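Local coordinates for protein hydrolase, alpha/beta hydrolase FOLD family (Staphylococcus aureus, PDB 2XMZ) that probably catalyses the formation of 2-succinyl-6-hydroxy-2,4-cyclohexadiene-1-carboxylate in menaquinone biosynthesis, as a lyase built on the alpha/beta hydrolase fold, at residues Gly93-His105 and Gly192-Ile206. Numbering follows the deposited sequence.
Sequences GGRVALYYAINGH and GTGQMPNLWPRLKEI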
loop_
_atom_site.group_PDB
_atom_site.type_symbol
_atom_site.label_atom_id
_atom_site.label_comp_id
_atom_site.label_asym_id
_atom_site.label_seq_id
_atom_site.Cartn_x
_atom_site.Cartn_y
_atom_site.Cartn_z
ATOM N N GLY A 93 -1.307 -1.324 1.743
ATOM C CA GLY A 93 -1.977 -0.186 1.131
ATOM C C GLY A 93 -2.540 -0.445 -0.260
ATOM O O GLY A 93 -3.489 0.232 -0.683
ATOM N N GLY A 94 -1.959 -1.409 -0.976
ATOM C CA GLY A 94 -2.501 -1.833 -2.271
ATOM C C GLY A 94 -3.763 -2.638 -2.116
ATOM O O GLY A 94 -4.613 -2.619 -3.007
ATOM N N ARG A 95 -3.888 -3.339 -0.982
ATOM C CA ARG A 95 -5.119 -4.088 -0.688
ATOM C C ARG A 95 -6.244 -3.104 -0.429
ATOM O O ARG A 95 -7.356 -3.267 -0.917
ATOM C CB ARG A 95 -4.943 -5.047 0.498
ATOM C CG ARG A 95 -3.850 -6.123 0.254
ATOM C CD ARG A 95 -3.820 -7.201 1.339
ATOM N NE ARG A 95 -3.312 -6.772 2.659
ATOM C CZ ARG A 95 -4.085 -6.488 3.713
ATOM N NH1 ARG A 95 -5.415 -6.560 3.607
ATOM N NH2 ARG A 95 -3.529 -6.164 4.892
ATOM N N VAL A 96 -5.922 -2.058 0.311
ATOM C CA VAL A 96 -6.834 -0.953 0.494
ATOM C C VAL A 96 -7.145 -0.259 -0.854
ATOM O O VAL A 96 -8.307 0.044 -1.126
ATOM C CB VAL A 96 -6.308 0.039 1.555
ATOM C CG1 VAL A 96 -7.194 1.284 1.636
ATOM C CG2 VAL A 96 -6.226 -0.654 2.902
ATOM N N ALA A 97 -6.142 -0.051 -1.701
ATOM C CA ALA A 97 -6.385 0.647 -2.961
ATOM C C ALA A 97 -7.256 -0.186 -3.885
ATOM O O ALA A 97 -8.138 0.338 -4.579
ATOM C CB ALA A 97 -5.064 1.043 -3.653
ATOM N N LEU A 98 -7.048 -1.501 -3.895
ATOM C CA LEU A 98 -7.932 -2.364 -4.706
ATOM C C LEU A 98 -9.365 -2.324 -4.181
ATOM O O LEU A 98 -10.314 -2.175 -4.953
ATOM C CB LEU A 98 -7.418 -3.814 -4.683
ATOM C CG LEU A 98 -6.325 -4.134 -5.709
ATOM C CD1 LEU A 98 -5.668 -5.475 -5.373
ATOM C CD2 LEU A 98 -6.898 -4.191 -7.086
ATOM N N TYR A 99 -9.520 -2.415 -2.854
ATOM C CA TYR A 99 -10.846 -2.367 -2.250
ATOM C C TYR A 99 -11.505 -1.055 -2.602
ATOM O O TYR A 99 -12.713 -1.005 -2.945
ATOM C CB TYR A 99 -10.786 -2.568 -0.725
ATOM C CG TYR A 99 -12.160 -2.733 -0.114
ATOM C CD1 TYR A 99 -12.716 -3.992 0.046
ATOM C CD2 TYR A 99 -12.912 -1.625 0.272
ATOM C CE1 TYR A 99 -13.992 -4.167 0.599
ATOM C CE2 TYR A 99 -14.208 -1.783 0.825
ATOM C CZ TYR A 99 -14.731 -3.059 0.976
ATOM O OH TYR A 99 -15.986 -3.242 1.513
ATOM N N TYR A 100 -10.719 0.013 -2.553
ATOM C CA TYR A 100 -11.251 1.315 -2.815
ATOM C C TYR A 100 -11.618 1.499 -4.282
ATOM O O TYR A 100 -12.637 2.107 -4.572
ATOM C CB TYR A 100 -10.321 2.448 -2.367
ATOM C CG TYR A 100 -11.082 3.744 -2.293
ATOM C CD1 TYR A 100 -11.784 4.097 -1.134
ATOM C CD2 TYR A 100 -11.160 4.600 -3.404
ATOM C CE1 TYR A 100 -12.507 5.287 -1.080
ATOM C CE2 TYR A 100 -11.860 5.769 -3.357
ATOM C CZ TYR A 100 -12.546 6.105 -2.187
ATOM O OH TYR A 100 -13.254 7.275 -2.150
ATOM N N ALA A 101 -10.794 0.981 -5.190
ATOM C CA ALA A 101 -11.098 1.044 -6.632
ATOM C C ALA A 101 -12.426 0.387 -6.946
ATOM O O ALA A 101 -13.110 0.799 -7.878
ATOM C CB ALA A 101 -9.978 0.393 -7.478
ATOM N N ILE A 102 -12.765 -0.658 -6.182
ATOM C CA ILE A 102 -13.991 -1.432 -6.399
ATOM C C ILE A 102 -15.204 -0.887 -5.629
ATOM O O ILE A 102 -16.329 -0.915 -6.131
ATOM C CB ILE A 102 -13.750 -2.910 -5.983
ATOM C CG1 ILE A 102 -12.721 -3.551 -6.921
ATOM C CG2 ILE A 102 -15.054 -3.721 -5.959
ATOM C CD1 ILE A 102 -12.043 -4.807 -6.359
ATOM N N ASN A 103 -14.964 -0.396 -4.416
ATOM C CA ASN A 103 -16.041 -0.076 -3.489
ATOM C C ASN A 103 -16.077 1.364 -3.046
ATOM O O ASN A 103 -17.050 1.777 -2.415
ATOM C CB ASN A 103 -15.935 -0.955 -2.247
ATOM C CG ASN A 103 -16.163 -2.414 -2.560
ATOM O OD1 ASN A 103 -17.248 -2.804 -2.955
ATOM N ND2 ASN A 103 -15.136 -3.222 -2.388
ATOM N N GLY A 104 -15.031 2.130 -3.373
ATOM C CA GLY A 104 -14.947 3.535 -2.942
ATOM C C GLY A 104 -16.018 4.441 -3.520
ATOM O O GLY A 104 -16.598 4.166 -4.581
ATOM N N HIS A 105 -16.271 5.543 -2.837
ATOM C CA HIS A 105 -17.391 6.383 -3.192
ATOM C C HIS A 105 -16.974 7.613 -3.990
ATOM O O HIS A 105 -17.810 8.287 -4.598
ATOM C CB HIS A 105 -18.255 6.661 -1.949
ATOM C CG HIS A 105 -18.819 5.401 -1.342
ATOM N ND1 HIS A 105 -18.285 4.808 -0.213
ATOM C CD2 HIS A 105 -19.822 4.583 -1.756
ATOM C CE1 HIS A 105 -18.958 3.706 0.066
ATOM N NE2 HIS A 105 -19.890 3.539 -0.860
ATOM N N GLY A 192 -6.194 -7.232 8.239
ATOM C CA GLY A 192 -5.239 -8.190 7.736
ATOM C C GLY A 192 -5.820 -8.918 6.546
ATOM O O GLY A 192 -7.060 -8.949 6.337
ATOM N N THR A 193 -4.932 -9.521 5.771
ATOM C CA THR A 193 -5.305 -10.162 4.511
ATOM C C THR A 193 -6.323 -11.259 4.721
ATOM O O THR A 193 -7.192 -11.474 3.873
ATOM C CB THR A 193 -4.072 -10.668 3.764
ATOM O OG1 THR A 193 -3.225 -9.542 3.506
ATOM C CG2 THR A 193 -4.476 -11.328 2.417
ATOM N N GLY A 194 -6.237 -11.911 5.879
ATOM C CA GLY A 194 -7.156 -12.974 6.240
ATOM C C GLY A 194 -8.563 -12.459 6.480
ATOM O O GLY A 194 -9.518 -13.212 6.351
ATOM N N GLN A 195 -8.690 -11.182 6.836
ATOM C CA GLN A 195 -10.000 -10.551 7.039
ATOM C C GLN A 195 -10.584 -9.969 5.763
ATOM O O GLN A 195 -11.797 -9.715 5.692
ATOM C CB GLN A 195 -9.926 -9.412 8.075
ATOM C CG GLN A 195 -9.283 -9.792 9.403
ATOM C CD GLN A 195 -10.008 -10.892 10.136
ATOM O OE1 GLN A 195 -9.383 -11.682 10.866
ATOM N NE2 GLN A 195 -11.322 -10.977 9.940
ATOM N N MET A 196 -9.727 -9.726 4.773
ATOM C CA MET A 196 -10.141 -9.032 3.567
ATOM C C MET A 196 -11.030 -9.921 2.714
ATOM O O MET A 196 -10.738 -11.112 2.566
ATOM C CB MET A 196 -8.896 -8.679 2.784
ATOM C CG MET A 196 -9.103 -7.837 1.564
ATOM S SD MET A 196 -7.453 -7.735 0.856
ATOM C CE MET A 196 -7.880 -6.977 -0.697
ATOM N N PRO A 197 -12.114 -9.355 2.141
ATOM C CA PRO A 197 -12.861 -10.167 1.192
ATOM C C PRO A 197 -11.994 -10.518 -0.009
ATOM O O PRO A 197 -11.069 -9.772 -0.365
ATOM C CB PRO A 197 -14.006 -9.245 0.752
ATOM C CG PRO A 197 -14.084 -8.173 1.803
ATOM C CD PRO A 197 -12.649 -7.983 2.211
ATOM N N ASN A 198 -12.284 -11.661 -0.608
ATOM C CA ASN A 198 -11.618 -12.111 -1.829
ATOM C C ASN A 198 -12.047 -11.211 -2.993
ATOM O O ASN A 198 -13.143 -11.379 -3.545
ATOM C CB ASN A 198 -12.007 -13.572 -2.111
ATOM C CG ASN A 198 -11.653 -14.018 -3.518
ATOM O OD1 ASN A 198 -10.739 -13.486 -4.137
ATOM N ND2 ASN A 198 -12.372 -15.017 -4.018
ATOM N N LEU A 199 -11.180 -10.278 -3.377
ATOM C CA LEU A 199 -11.519 -9.300 -4.436
ATOM C C LEU A 199 -11.172 -9.789 -5.844
ATOM O O LEU A 199 -11.361 -9.063 -6.835
ATOM C CB LEU A 199 -10.864 -7.944 -4.154
ATOM C CG LEU A 199 -11.270 -7.225 -2.864
ATOM C CD1 LEU A 199 -10.488 -5.917 -2.770
ATOM C CD2 LEU A 199 -12.765 -6.951 -2.818
ATOM N N TRP A 200 -10.667 -11.020 -5.928
ATOM C CA TRP A 200 -10.280 -11.615 -7.205
ATOM C C TRP A 200 -11.406 -11.550 -8.255
ATOM O O TRP A 200 -11.164 -11.108 -9.371
ATOM C CB TRP A 200 -9.765 -13.050 -7.006
ATOM C CG TRP A 200 -8.350 -13.082 -6.485
ATOM C CD1 TRP A 200 -7.956 -13.274 -5.188
ATOM C CD2 TRP A 200 -7.147 -12.879 -7.245
ATOM N NE1 TRP A 200 -6.580 -13.235 -5.099
ATOM C CE2 TRP A 200 -6.060 -12.985 -6.344
ATOM C CE3 TRP A 200 -6.881 -12.612 -8.597
ATOM C CZ2 TRP A 200 -4.727 -12.839 -6.756
ATOM C CZ3 TRP A 200 -5.555 -12.465 -9.001
ATOM C CH2 TRP A 200 -4.501 -12.591 -8.090
ATOM N N PRO A 201 -12.643 -11.959 -7.892
ATOM C CA PRO A 201 -13.741 -11.914 -8.874
ATOM C C PRO A 201 -14.298 -10.507 -9.187
ATOM O O PRO A 201 -15.078 -10.362 -10.118
ATOM C CB PRO A 201 -14.817 -12.808 -8.250
ATOM C CG PRO A 201 -14.554 -12.778 -6.799
ATOM C CD PRO A 201 -13.075 -12.571 -6.617
ATOM N N ARG A 202 -13.866 -9.492 -8.440
ATOM C CA ARG A 202 -14.296 -8.103 -8.660
ATOM C C ARG A 202 -13.230 -7.268 -9.382
ATOM O O ARG A 202 -13.458 -6.111 -9.668
ATOM C CB ARG A 202 -14.689 -7.434 -7.324
ATOM C CG ARG A 202 -16.010 -7.955 -6.693
ATOM C CD ARG A 202 -16.776 -6.807 -5.993
ATOM N NE ARG A 202 -17.912 -7.256 -5.186
ATOM C CZ ARG A 202 -19.150 -7.460 -5.646
ATOM N NH1 ARG A 202 -20.104 -7.869 -4.813
ATOM N NH2 ARG A 202 -19.448 -7.260 -6.936
ATOM N N LEU A 203 -12.058 -7.850 -9.664
ATOM C CA LEU A 203 -10.988 -7.129 -10.395
ATOM C C LEU A 203 -11.415 -6.631 -11.771
ATOM O O LEU A 203 -10.955 -5.571 -12.222
ATOM C CB LEU A 203 -9.733 -8.003 -10.560
ATOM C CG LEU A 203 -8.965 -8.339 -9.280
ATOM C CD1 LEU A 203 -7.699 -9.115 -9.637
ATOM C CD2 LEU A 203 -8.653 -7.058 -8.455
ATOM N N LYS A 204 -12.267 -7.411 -12.440
ATOM C CA LYS A 204 -12.799 -7.040 -13.739
ATOM C C LYS A 204 -13.685 -5.793 -13.685
ATOM O O LYS A 204 -13.929 -5.175 -14.706
ATOM C CB LYS A 204 -13.545 -8.210 -14.416
ATOM C CG LYS A 204 -14.759 -8.723 -13.676
ATOM C CD LYS A 204 -15.331 -9.926 -14.414
ATOM C CE LYS A 204 -15.946 -10.913 -13.470
ATOM N NZ LYS A 204 -17.111 -10.329 -12.758
ATOM N N GLU A 205 -14.127 -5.411 -12.490
ATOM C CA GLU A 205 -14.944 -4.225 -12.335
ATOM C C GLU A 205 -14.100 -2.968 -12.402
ATOM O O GLU A 205 -14.623 -1.897 -12.604
ATOM C CB GLU A 205 -15.677 -4.250 -10.997
ATOM C CG GLU A 205 -16.412 -5.553 -10.722
ATOM C CD GLU A 205 -17.330 -5.425 -9.530
ATOM O OE1 GLU A 205 -17.952 -6.430 -9.145
ATOM O OE2 GLU A 205 -17.408 -4.314 -8.965
ATOM N N ILE A 206 -12.793 -3.094 -12.223
ATOM C CA ILE A 206 -11.911 -1.925 -12.164
ATOM C C ILE A 206 -11.633 -1.495 -13.595
ATOM O O ILE A 206 -10.894 -2.162 -14.282
ATOM C CB ILE A 206 -10.569 -2.271 -11.429
ATOM C CG1 ILE A 206 -10.837 -2.675 -9.982
ATOM C CG2 ILE A 206 -9.575 -1.080 -11.475
ATOM C CD1 ILE A 206 -9.581 -3.117 -9.276
HETATM O O HOH W 1 -14.759 -0.420 -9.810
#
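The guanidinium group of Arg95 lies flat against the start of segment 192-206: Thr193 covers one face with its backbone N and OG1, while the sulfur of Met196 sits at the edge, in the plane. The Tyr99 ring carries Asn103 ND2, which also makes a weak hydrogen bond to Tyr99 O, over the centre of one face, 3.2 Å above its plane, and meets Pro197 CG at its edge; Phe66 also meets this ring.

In this alpha/beta hydrolase fold, helix 92-103 follows a turn that fits a GxSxG nucleophile elbow, and Arg95, bent at chi3, reaches from the helix to the start of the loop that joins helix 181-191 to strand 210-215. Its edge contact is a weak but nearly straight hydrogen bond, Arg95 NH1 to Met196 SD at 3.6 Å, with an N-H...S angle of 165°. The stronger partner of NH1 is Tyr191 O. The Thr193 hydroxyl lies 2.9 Å from Arg95 NE, but at an angle too poor for a hydrogen bond. Met196 suits its place because its flexible apolar chain packs against the aliphatic part of Arg95 and still offers sulfur to NH1. Leu199 inserts CD1 against the helix backbone, 3.6 Å from Tyr99 CA, a fit suited to a branched apolar end.

Farther along, Leu98 CD2 touches both Leu203 CD2 and Ile206 CD1, in an apolar cluster that continues onto Leu111 and Leu113 of strand 110-114. Ile102 uses both branches: CG1, anti to the carbonyl carbon (chi1 -66°), packs on Ile206 CG1 at 3.7 Å, and CG2 rests on CD of Arg202. The NH2 of Arg202 forms a salt bridge with the syn lone pair of Glu205 OE1, which lies in the guanidinium plane. One water donates to Ala101 O at 2.8 Å and to Glu205 O at 3.2 Å.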